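EmGH1 (Erythrobacter marinus, PDB 5Z87) probably acts as a beta-glucosidase, releasing glucose from beta-linked sugars. Local coordinates at residues 291-295 with 296-300; 393-396 with 397-400; 504-508 with 509-513. All coordinates share one frame; numbering follows the deposited sequence.

Contact 1. Residues 291-295 with 296-300; sequences ADTHL and LNDVL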
loop_
_atom_site.group_PDB
_atom_site.type_symbol
_atom_site.label_atom_id
_atom_site.label_comp_id
_atom_site.label_asym_id
_atom_site.label_seq_id
_atom_site.Cartn_x
_atom_site.Cartn_y
_atom_site.Cartn_z
ATOM N N ALA A 291 -7.433 0.329 21.551
ATOM C CA ALA A 291 -8.829 0.647 21.849
ATOM C C ALA A 291 -9.797 -0.130 20.964
ATOM O O ALA A 291 -10.950 0.276 20.814
ATOM C CB ALA A 291 -9.099 2.148 21.702
ATOM N N ASP A 292 -9.360 -1.247 20.386
ATOM C CA ASP A 292 -10.146 -1.987 19.401
ATOM C C ASP A 292 -10.924 -3.090 20.118
ATOM O O ASP A 292 -10.460 -4.227 20.251
ATOM C CB ASP A 292 -9.231 -2.537 18.310
ATOM C CG ASP A 292 -9.992 -3.031 17.091
ATOM O OD1 ASP A 292 -11.147 -3.498 17.243
ATOM O OD2 ASP A 292 -9.430 -2.963 15.970
ATOM N N THR A 293 -12.142 -2.751 20.558
ATOM C CA THR A 293 -12.967 -3.702 21.305
ATOM C C THR A 293 -13.285 -4.929 20.471
ATOM O O THR A 293 -13.299 -6.049 20.988
ATOM C CB THR A 293 -14.277 -3.046 21.765
ATOM O OG1 THR A 293 -14.001 -1.904 22.587
ATOM C CG2 THR A 293 -15.118 -4.040 22.559
ATOM N N HIS A 294 -13.578 -4.740 19.185
ATOM C CA HIS A 294 -13.805 -5.887 18.311
ATOM C C HIS A 294 -12.629 -6.861 18.344
ATOM O O HIS A 294 -12.814 -8.080 18.442
ATOM C CB HIS A 294 -14.052 -5.404 16.880
ATOM C CG HIS A 294 -13.962 -6.491 15.852
ATOM N ND1 HIS A 294 -14.918 -7.476 15.725
ATOM C CD2 HIS A 294 -13.023 -6.751 14.910
ATOM C CE1 HIS A 294 -14.575 -8.295 14.745
ATOM N NE2 HIS A 294 -13.429 -7.875 14.232
ATOM N N LEU A 295 -11.406 -6.336 18.259
ATOM C CA LEU A 295 -10.225 -7.195 18.245
ATOM C C LEU A 295 -9.930 -7.760 19.635
ATOM O O LEU A 295 -9.796 -8.978 19.806
ATOM C CB LEU A 295 -9.027 -6.396 17.721
ATOM C CG LEU A 295 -8.030 -7.021 16.747
ATOM C CD1 LEU A 295 -8.714 -7.995 15.806
ATOM C CD2 LEU A 295 -7.302 -5.916 15.956
ATOM N N LEU A 296 -9.814 -6.882 20.641
ATOM C CA LEU A 296 -9.383 -7.266 21.984
ATOM C C LEU A 296 -10.462 -7.994 22.788
ATOM O O LEU A 296 -10.137 -8.662 23.771
ATOM C CB LEU A 296 -8.922 -6.026 22.759
ATOM C CG LEU A 296 -7.660 -5.341 22.215
ATOM C CD1 LEU A 296 -7.267 -4.110 23.019
ATOM C CD2 LEU A 296 -6.505 -6.330 22.174
ATOM N N ASN A 297 -11.731 -7.899 22.399
ATOM C CA ASN A 297 -12.790 -8.572 23.141
ATOM C C ASN A 297 -13.567 -9.567 22.292
ATOM O O ASN A 297 -13.581 -10.761 22.611
ATOM C CB ASN A 297 -13.753 -7.547 23.742
ATOM C CG ASN A 297 -14.866 -8.214 24.536
ATOM O OD1 ASN A 297 -14.658 -8.610 25.678
ATOM N ND2 ASN A 297 -16.038 -8.369 23.921
ATOM N N ASP A 298 -14.236 -9.104 21.232
ATOM C CA ASP A 298 -15.119 -9.979 20.470
ATOM C C ASP A 298 -14.361 -11.157 19.878
ATOM O O ASP A 298 -14.810 -12.307 19.966
ATOM C CB ASP A 298 -15.825 -9.186 19.367
ATOM C CG ASP A 298 -16.675 -8.046 19.919
ATOM O OD1 ASP A 298 -16.640 -7.812 21.145
ATOM O OD2 ASP A 298 -17.373 -7.386 19.120
ATOM N N VAL A 299 -13.213 -10.888 19.257
ATOM C CA VAL A 299 -12.430 -11.960 18.651
ATOM C C VAL A 299 -11.618 -12.702 19.707
ATOM O O VAL A 299 -11.658 -13.934 19.792
ATOM C CB VAL A 299 -11.520 -11.396 17.546
ATOM C CG1 VAL A 299 -10.439 -12.396 17.200
ATOM C CG2 VAL A 299 -12.342 -11.030 16.309
ATOM N N LEU A 300 -10.866 -11.962 20.518
ATOM C CA LEU A 300 -9.870 -12.592 21.375
ATOM C C LEU A 300 -10.532 -13.308 22.549
ATOM O O LEU A 300 -10.229 -14.473 22.817
ATOM C CB LEU A 300 -8.869 -11.548 21.850
ATOM C CG LEU A 300 -7.695 -11.997 22.723
ATOM C CD1 LEU A 300 -6.842 -13.051 22.044
ATOM C CD2 LEU A 300 -6.877 -10.779 23.070
#
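D292 O receives L296 N at 2.8 Å in an almost straight bond that opens helix 293-303, but the winding then widens: T293 O takes both N297 N and D298 N, and V299 N and L300 N reach back five residues to H294 O and L295 O, a pi-type turn over 296-300. D292 is also the N-cap. Its OD1 accepts a capping hydrogen bond from L295 N at 3.0 Å, the donor approaching from above the carboxylate plane, and the same side chain is about 3 Å (nearest atoms) from a bound magnesium ion. Further along, H294 holds CG anti to the backbone N (chi1 166°), which lays its imidazole beside V299, whose CG2 sits over one ring face in a CH-pi contact, 4.2 Å from the H294 ring centroid. The D298 carboxylate is turned about 86° from the H294 ring plane, and its OD1 accepts N297 ND2 at 2.9 Å, in the plane of the amide. With an alanine in place of D298, N297 ND2 would probably be left without this acceptor and its amide set freer to turn. On the exposed side T293 CG2 runs alongside N297 CB. The leucines face inward: L295 and L296 both touch F235 at the end of strand 229-235 in the parallel sheet of the N-terminal, TIM-barrel-type domain, while L300 packs on F306.

Contact 2. Residues 393-396 with 397-400; sequences PALA and GRLA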
loop_
_atom_site.group_PDB
_atom_site.type_symbol
_atom_site.label_atom_id
_atom_site.label_comp_id
_atom_site.label_asym_id
_atom_site.label_seq_id
_atom_site.Cartn_x
_atom_site.Cartn_y
_atom_site.Cartn_z
ATOM N N PRO A 393 20.585 -18.293 40.731
ATOM C CA PRO A 393 21.827 -17.703 40.203
ATOM C C PRO A 393 22.817 -18.717 39.658
ATOM O O PRO A 393 23.473 -18.441 38.646
ATOM C CB PRO A 393 22.384 -16.943 41.417
ATOM C CG PRO A 393 21.158 -16.611 42.229
ATOM C CD PRO A 393 20.241 -17.785 42.069
ATOM N N ALA A 394 22.934 -19.893 40.278
ATOM C CA ALA A 394 23.987 -20.817 39.867
ATOM C C ALA A 394 23.612 -21.555 38.590
ATOM O O ALA A 394 24.460 -21.756 37.716
ATOM C CB ALA A 394 24.308 -21.805 40.995
ATOM N N LEU A 395 22.353 -21.974 38.473
ATOM C CA LEU A 395 21.874 -22.529 37.213
ATOM C C LEU A 395 21.965 -21.502 36.094
ATOM O O LEU A 395 22.366 -21.833 34.974
ATOM C CB LEU A 395 20.435 -23.016 37.362
ATOM C CG LEU A 395 19.822 -23.559 36.070
ATOM C CD1 LEU A 395 20.623 -24.777 35.591
ATOM C CD2 LEU A 395 18.328 -23.886 36.242
ATOM N N ALA A 396 21.590 -20.254 36.376
ATOM C CA ALA A 396 21.714 -19.191 35.382
ATOM C C ALA A 396 23.135 -19.107 34.834
ATOM O O ALA A 396 23.336 -18.810 33.651
ATOM C CB ALA A 396 21.306 -17.844 35.989
ATOM N N GLY A 397 24.135 -19.367 35.683
ATOM C CA GLY A 397 25.516 -19.339 35.222
ATOM C C GLY A 397 25.884 -20.545 34.382
ATOM O O GLY A 397 26.662 -20.434 33.430
ATOM N N ARG A 398 25.318 -21.703 34.697
ATOM C CA ARG A 398 25.622 -22.886 33.907
ATOM C C ARG A 398 24.945 -22.854 32.538
ATOM O O ARG A 398 25.522 -23.342 31.557
ATOM C CB ARG A 398 25.212 -24.131 34.682
ATOM C CG ARG A 398 25.998 -24.298 35.979
ATOM C CD ARG A 398 25.839 -25.701 36.536
ATOM N NE ARG A 398 24.458 -26.018 36.888
ATOM C CZ ARG A 398 23.850 -25.570 37.983
ATOM N NH1 ARG A 398 24.500 -24.772 38.830
ATOM N NH2 ARG A 398 22.597 -25.919 38.234
ATOM N N LEU A 399 23.734 -22.290 32.451
ATOM C CA LEU A 399 22.972 -22.329 31.202
ATOM C C LEU A 399 23.469 -21.310 30.187
ATOM O O LEU A 399 23.521 -21.602 28.986
ATOM C CB LEU A 399 21.494 -22.073 31.473
ATOM C CG LEU A 399 20.741 -23.137 32.252
ATOM C CD1 LEU A 399 19.322 -22.660 32.504
ATOM C CD2 LEU A 399 20.753 -24.458 31.505
ATOM N N ALA A 400 23.809 -20.111 30.649
ATOM C CA ALA A 400 24.142 -19.014 29.756
ATOM C C ALA A 400 25.273 -19.388 28.799
ATOM O O ALA A 400 26.403 -19.650 29.224
ATOM C CB ALA A 400 24.522 -17.791 30.575
#
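L395 and L399, one turn apart on helix 393-399, form the close-packed half of this contact, while R398 and A394 make up its solvent half. The leucines illustrate how i, i+4 neighbours interlock: L395 CG lies 3.7 Å from L399 CD1, and L395 CD1 meets L399 CG, the two side chains meeting aslant. Beneath them L399 N donates to L395 O at 2.9 Å, the shortest backbone bond of the group. L399 CG also rests on that carbonyl oxygen, tucked there because it stands beside its own backbone N (chi1 -68°).

On the exposed side the R398 guanidinium meets the preceding turn by contact, with no hydrogen bond to it. R398 bends at chi3 (-62°), folding this group back along the helix until one face lies over L395 CA, 3.5 Å above the plane and toward the rim of the group. Its two amino ends then part company, NH2 coming within 3.5 Å of L395 CD1 and NH1 within 3.7 Å of A394 CB. NH1 is also near A394 O, but at a poor angle for a hydrogen bond; that oxygen instead accepts R398 N, and weakly G397 N. The helix itself slackens at its end, where A400 N reaches A396 O in a weak bond and A400 leaves helical geometry.

The packed face turns to helix 155-171, where S171 touches L395, A396 and L399 and K167 touches L399. Helix 101-116 flanks both ends, meeting P393 through A105, R106 and M109, and A400 through P101.

Contact 3. Residues 504-508 with 509-513; sequences VQADP and ARNRR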
loop_
_atom_site.group_PDB
_atom_site.type_symbol
_atom_site.label_atom_id
_atom_site.label_comp_id
_atom_site.label_asym_id
_atom_site.label_seq_id
_atom_site.Cartn_x
_atom_site.Cartn_y
_atom_site.Cartn_z
ATOM N N VAL A 504 24.971 7.894 11.526
ATOM C CA VAL A 504 25.153 8.680 10.309
ATOM C C VAL A 504 25.687 7.769 9.204
ATOM O O VAL A 504 26.413 6.804 9.460
ATOM C CB VAL A 504 26.090 9.890 10.537
ATOM C CG1 VAL A 504 25.734 10.594 11.831
ATOM C CG2 VAL A 504 27.521 9.455 10.594
ATOM N N GLN A 505 25.305 8.063 7.963
ATOM C CA GLN A 505 25.736 7.225 6.854
ATOM C C GLN A 505 27.226 7.418 6.575
ATOM O O GLN A 505 27.782 8.497 6.775
ATOM C CB GLN A 505 24.916 7.538 5.605
ATOM C CG GLN A 505 25.033 6.480 4.524
ATOM C CD GLN A 505 24.148 6.778 3.331
ATOM O OE1 GLN A 505 23.303 7.664 3.391
ATOM N NE2 GLN A 505 24.341 6.042 2.239
ATOM N N ALA A 506 27.874 6.358 6.110
ATOM C CA ALA A 506 29.309 6.422 5.878
ATOM C C ALA A 506 29.635 7.388 4.746
ATOM O O ALA A 506 28.841 7.590 3.820
ATOM C CB ALA A 506 29.865 5.039 5.557
ATOM N N ASP A 507 30.822 7.994 4.833
ATOM C CA ASP A 507 31.219 9.011 3.861
ATOM C C ASP A 507 31.590 8.363 2.527
ATOM O O ASP A 507 32.409 7.436 2.500
ATOM C CB ASP A 507 32.385 9.838 4.395
ATOM C CG ASP A 507 32.924 10.811 3.367
ATOM O OD1 ASP A 507 32.117 11.478 2.688
ATOM O OD2 ASP A 507 34.159 10.905 3.224
ATOM N N PRO A 508 30.998 8.804 1.412
ATOM C CA PRO A 508 31.341 8.197 0.115
ATOM C C PRO A 508 32.808 8.331 -0.265
ATOM O O PRO A 508 33.379 7.366 -0.784
ATOM C CB PRO A 508 30.433 8.945 -0.866
ATOM C CG PRO A 508 29.291 9.416 -0.037
ATOM C CD PRO A 508 29.867 9.740 1.302
ATOM N N ALA A 509 33.435 9.492 -0.028
ATOM C CA ALA A 509 34.832 9.669 -0.436
ATOM C C ALA A 509 35.760 8.755 0.351
ATOM O O ALA A 509 36.670 8.142 -0.222
ATOM C CB ALA A 509 35.266 11.125 -0.277
ATOM N N ARG A 510 35.550 8.647 1.665
ATOM C CA ARG A 510 36.324 7.689 2.442
ATOM C C ARG A 510 36.098 6.272 1.931
ATOM O O ARG A 510 37.048 5.490 1.798
ATOM C CB ARG A 510 35.967 7.805 3.924
ATOM C CG ARG A 510 36.484 6.656 4.766
ATOM C CD ARG A 510 36.453 6.956 6.265
ATOM N NE ARG A 510 36.877 5.783 7.042
ATOM C CZ ARG A 510 38.149 5.417 7.212
ATOM N NH1 ARG A 510 39.126 6.132 6.663
ATOM N NH2 ARG A 510 38.450 4.335 7.923
ATOM N N ASN A 511 34.852 5.937 1.592
ATOM C CA ASN A 511 34.546 4.600 1.091
ATOM C C ASN A 511 35.258 4.318 -0.227
ATOM O O ASN A 511 35.708 3.193 -0.465
ATOM C CB ASN A 511 33.033 4.440 0.918
ATOM C CG ASN A 511 32.335 3.978 2.190
ATOM O OD1 ASN A 511 32.919 3.292 3.029
ATOM N ND2 ASN A 511 31.065 4.339 2.323
ATOM N N ARG A 512 35.350 5.314 -1.110
ATOM C CA ARG A 512 36.071 5.114 -2.367
ATOM C C ARG A 512 37.540 4.799 -2.124
ATOM O O ARG A 512 38.103 3.903 -2.767
ATOM C CB ARG A 512 35.929 6.341 -3.258
ATOM C CG ARG A 512 34.497 6.651 -3.532
ATOM C CD ARG A 512 34.259 7.356 -4.828
ATOM N NE ARG A 512 32.894 7.038 -5.233
ATOM C CZ ARG A 512 31.821 7.733 -4.867
ATOM N NH1 ARG A 512 30.615 7.345 -5.272
ATOM N NH2 ARG A 512 31.954 8.822 -4.111
ATOM N N ARG A 513 38.175 5.514 -1.189
ATOM C CA ARG A 513 39.548 5.182 -0.821
ATOM C C ARG A 513 39.631 3.770 -0.261
ATOM O O ARG A 513 40.558 3.019 -0.592
ATOM C CB ARG A 513 40.089 6.202 0.183
ATOM C CG ARG A 513 40.033 7.639 -0.326
ATOM C CD ARG A 513 40.868 8.579 0.541
ATOM N NE ARG A 513 40.293 8.785 1.873
ATOM C CZ ARG A 513 39.406 9.737 2.175
ATOM N NH1 ARG A 513 38.945 9.849 3.420
ATOM N NH2 ARG A 513 38.977 10.577 1.237
#
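D507 and R510 are brought together by a first torsion that sets D507 CG anti to the backbone N (chi1 174°), swinging the carboxylate forward over the opening turn of helix 508-522, whereas R512 places CG beside its own backbone N (chi1 -57°) and then runs extended, lying back against P508. The first arrangement is a worked case of N-capping. D507 OD2 accepts R510 N at 3.1 Å, with the donor standing well above the carboxylate plane, while the backbone D507 O receives N511 N at 3.0 Å. A single residue thus serves two amides of the first turn. P508 follows directly, a residue suited to this place because its nitrogen has no hydrogen that would need an acceptor; its carbonyl oxygen takes R512 N at 2.9 Å.

R512 CG presses on P508 O, 3.1 Å away, and R512 NH2 then stands 3.6 Å from P508 CB, which lies oblique to the guanidinium plane. The charged end is committed to another partner, for R512 NE forms a salt bridge with E563. N511 turns inward: its ND2 touches A506 CB at 3.5 Å, and the buried amide is satisfied at both ends, OD1 by A484 N and ND2 by E560.

R510 CB lies by the D507 carboxylate, but its extended chain leads off to a salt bridge with E490. R513 NH1 remains 4.9 Å from D507 OD2, too far for a salt bridge, though a weak attraction is possible. The chemistry implies a division of labour: the D507 carboxylate caps the helix start, where its negative charge would probably offset the positive end of the helix dipole, and R510 and R512 pair with glutamates that tie the turn to its surroundings.

Contacts 1, 2 and 3 follow one another along the chain and lie far apart, with centres about 40 Å (1 and 2), about 44 Å (2 and 3) and about 49 Å (1 and 3) from each other. Contact 1 starts helix 293-303, which leads into strand 309-311 of the parallel sheet in the N-terminal domain. Helix 393-399 of contact 2 comes later in the chain yet packs on helices 101-116 and 155-171 of that same part of the fold. Contact 3 starts helix 508-522, ahead of strand 527-533 in the mixed sheet of the C-terminal domain. The three are thus separate local features, two in or against the N-terminal domain and one in the C-terminal domain, with aspartate N-caps at contacts 1 and 3.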